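Local coordinates for membrane lipoprotein TpN32 (Treponema pallidum, PDB 1XS5) that binds L-methionine and probably serves as the substrate-binding lipoprotein of a methionine uptake system, at residues G124-R129 with D140-R146. Residues are numbered along the deposited sequence; the frame is centred on the assembly and turned at random.
Sequences GFIRMR and DVQQNVR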
loop_
_atom_site.group_PDB
_atom_site.type_symbol
_atom_site.label_atom_id
_atom_site.label_comp_id
_atom_site.label_asym_id
_atom_site.label_seq_id
_atom_site.Cartn_x
_atom_site.Cartn_y
_atom_site.Cartn_z
ATOM N N GLY A 124 -15.630 -14.399 -5.213
ATOM C CA GLY A 124 -16.687 -15.332 -4.854
ATOM C C GLY A 124 -16.546 -16.115 -3.563
ATOM O O GLY A 124 -17.361 -16.992 -3.306
ATOM N N PHE A 125 -15.578 -15.782 -2.711
ATOM C CA PHE A 125 -15.394 -16.550 -1.462
ATOM C C PHE A 125 -16.345 -16.178 -0.335
ATOM O O PHE A 125 -16.706 -17.014 0.488
ATOM C CB PHE A 125 -13.983 -16.341 -0.892
ATOM C CG PHE A 125 -12.891 -17.038 -1.651
ATOM C CD1 PHE A 125 -12.599 -18.378 -1.414
ATOM C CD2 PHE A 125 -12.115 -16.354 -2.570
ATOM C CE1 PHE A 125 -11.562 -19.013 -2.075
ATOM C CE2 PHE A 125 -11.056 -17.004 -3.241
ATOM C CZ PHE A 125 -10.797 -18.339 -2.979
ATOM N N ILE A 126 -16.716 -14.910 -0.268
ATOM C CA ILE A 126 -17.530 -14.419 0.817
ATOM C C ILE A 126 -18.399 -13.271 0.364
ATOM O O ILE A 126 -18.232 -12.765 -0.734
ATOM C CB ILE A 126 -16.619 -13.827 1.978
ATOM C CG1 ILE A 126 -15.766 -12.658 1.427
ATOM C CG2 ILE A 126 -15.705 -14.883 2.539
ATOM C CD1 ILE A 126 -14.919 -11.892 2.463
ATOM N N ARG A 127 -19.316 -12.872 1.244
ATOM C CA ARG A 127 -20.179 -11.725 1.030
ATOM C C ARG A 127 -20.102 -10.839 2.258
ATOM O O ARG A 127 -20.284 -11.301 3.391
ATOM C CB ARG A 127 -21.638 -12.116 0.820
ATOM C CG ARG A 127 -22.510 -10.882 0.613
ATOM C CD ARG A 127 -23.990 -11.241 0.713
ATOM N NE ARG A 127 -24.804 -10.089 0.363
ATOM C CZ ARG A 127 -25.744 -10.124 -0.570
ATOM N NH1 ARG A 127 -25.979 -11.265 -1.219
ATOM N NH2 ARG A 127 -26.424 -9.023 -0.875
ATOM N N MET A 128 -19.828 -9.568 2.029
ATOM C CA MET A 128 -19.732 -8.586 3.099
ATOM C C MET A 128 -21.107 -7.936 3.388
ATOM O O MET A 128 -21.907 -7.753 2.465
ATOM C CB MET A 128 -18.772 -7.485 2.680
ATOM C CG MET A 128 -17.357 -7.979 2.415
ATOM S SD MET A 128 -16.646 -8.675 3.913
ATOM C CE MET A 128 -16.549 -7.234 4.989
ATOM N N ARG A 129 -21.356 -7.609 4.659
ATOM C CA ARG A 129 -22.577 -6.933 5.101
ATOM C C ARG A 129 -22.659 -5.585 4.341
ATOM O O ARG A 129 -21.633 -4.959 4.032
ATOM C CB ARG A 129 -22.488 -6.700 6.619
ATOM C CG ARG A 129 -23.299 -5.523 7.164
ATOM C CD ARG A 129 -23.097 -5.349 8.677
ATOM N NE ARG A 129 -21.907 -4.567 9.053
ATOM C CZ ARG A 129 -21.905 -3.250 9.286
ATOM N NH1 ARG A 129 -23.038 -2.546 9.179
ATOM N NH2 ARG A 129 -20.779 -2.628 9.663
ATOM N N ASP A 140 -17.569 -8.092 9.763
ATOM C CA ASP A 140 -18.553 -7.629 8.785
ATOM C C ASP A 140 -18.866 -8.658 7.691
ATOM O O ASP A 140 -19.605 -8.368 6.757
ATOM C CB ASP A 140 -18.064 -6.329 8.125
ATOM C CG ASP A 140 -17.992 -5.164 9.107
ATOM O OD1 ASP A 140 -19.010 -4.929 9.792
ATOM O OD2 ASP A 140 -16.937 -4.480 9.206
ATOM N N VAL A 141 -18.292 -9.851 7.777
ATOM C CA VAL A 141 -18.546 -10.853 6.754
ATOM C C VAL A 141 -19.934 -11.430 6.954
ATOM O O VAL A 141 -20.188 -12.062 7.962
ATOM C CB VAL A 141 -17.524 -12.017 6.825
ATOM C CG1 VAL A 141 -17.923 -13.121 5.858
ATOM C CG2 VAL A 141 -16.142 -11.496 6.450
ATOM N N GLN A 142 -20.831 -11.244 5.992
ATOM C CA GLN A 142 -22.182 -11.771 6.170
ATOM C C GLN A 142 -22.393 -13.217 5.730
ATOM O O GLN A 142 -23.285 -13.918 6.244
ATOM C CB GLN A 142 -23.177 -10.864 5.464
ATOM C CG GLN A 142 -24.583 -11.408 5.494
ATOM C CD GLN A 142 -25.512 -10.592 4.657
ATOM O OE1 GLN A 142 -26.140 -11.105 3.725
ATOM N NE2 GLN A 142 -25.606 -9.306 4.968
ATOM N N GLN A 143 -21.591 -13.690 4.793
ATOM C CA GLN A 143 -21.743 -15.061 4.321
ATOM C C GLN A 143 -20.401 -15.636 3.882
ATOM O O GLN A 143 -19.591 -14.923 3.260
ATOM C CB GLN A 143 -22.692 -15.062 3.135
ATOM C CG GLN A 143 -23.101 -16.408 2.650
ATOM C CD GLN A 143 -23.987 -16.272 1.427
ATOM O OE1 GLN A 143 -24.665 -15.242 1.247
ATOM N NE2 GLN A 143 -23.999 -17.307 0.582
ATOM N N ASN A 144 -20.177 -16.913 4.177
ATOM C CA ASN A 144 -18.915 -17.561 3.821
ATOM C C ASN A 144 -19.175 -18.680 2.819
ATOM O O ASN A 144 -19.316 -19.831 3.178
ATOM C CB ASN A 144 -18.265 -18.125 5.079
ATOM C CG ASN A 144 -16.764 -18.237 4.955
ATOM O OD1 ASN A 144 -16.261 -18.834 4.018
ATOM N ND2 ASN A 144 -16.042 -17.653 5.912
ATOM N N VAL A 145 -19.201 -18.307 1.539
ATOM C CA VAL A 145 -19.520 -19.190 0.404
ATOM C C VAL A 145 -18.595 -20.387 0.137
ATOM O O VAL A 145 -19.071 -21.508 -0.137
ATOM C CB VAL A 145 -19.618 -18.295 -0.896
ATOM C CG1 VAL A 145 -19.606 -19.124 -2.178
ATOM C CG2 VAL A 145 -20.923 -17.517 -0.845
ATOM N N ARG A 146 -17.280 -20.160 0.210
ATOM C CA ARG A 146 -16.323 -21.236 -0.039
ATOM C C ARG A 146 -15.854 -21.918 1.250
ATOM O O ARG A 146 -14.960 -22.765 1.202
ATOM C CB ARG A 146 -15.098 -20.704 -0.800
ATOM C CG ARG A 146 -15.378 -20.188 -2.212
ATOM C CD ARG A 146 -15.806 -21.293 -3.157
ATOM N NE ARG A 146 -15.011 -21.246 -4.376
ATOM C CZ ARG A 146 -13.706 -21.494 -4.414
ATOM N NH1 ARG A 146 -13.066 -21.813 -3.304
ATOM N NH2 ARG A 146 -13.040 -21.399 -5.554
#
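The carbonyl oxygen of Arg127 accepts two backbone N-H groups, from Gln142 N at 2.7 Å and from Gln143 N at 3.1 Å. The Gln142 bond is the more bent, 133° at the hydrogen, as can be expected where two residues, Gln142 and Gln143, face the single Arg127. Arg127 N answers Gln143 O at 2.9 Å, and Arg129 N gives a nearly straight bond to Asp140 O. Beyond it, Arg129 turns its chain at chi3 (84°), which brings NE and NH2 side-on to a single carboxylate oxygen in a salt bridge, Arg129 NH2 lying 2.9 Å from Asp140 OD1. Both nitrogens approach from one face of the carboxylate, whereas Asp140 OD2 takes Thr137 N. Long, flexible polar chains suit the exposed side, where Arg127 and Gln142 run alongside each other with the planes of their end groups nearly parallel. Apolar ones fill the other: Met128 SD rests 3.8 Å from Val141 CG2, and Ile126 and Met128 also pack on Leu117. Just past helix 110-122, Gly124 closes it with a Schellman motif at positive phi, where a CB would crowd the preceding carbonyl oxygen, leading into a two-stranded antiparallel ribbon with a classic beta bulge.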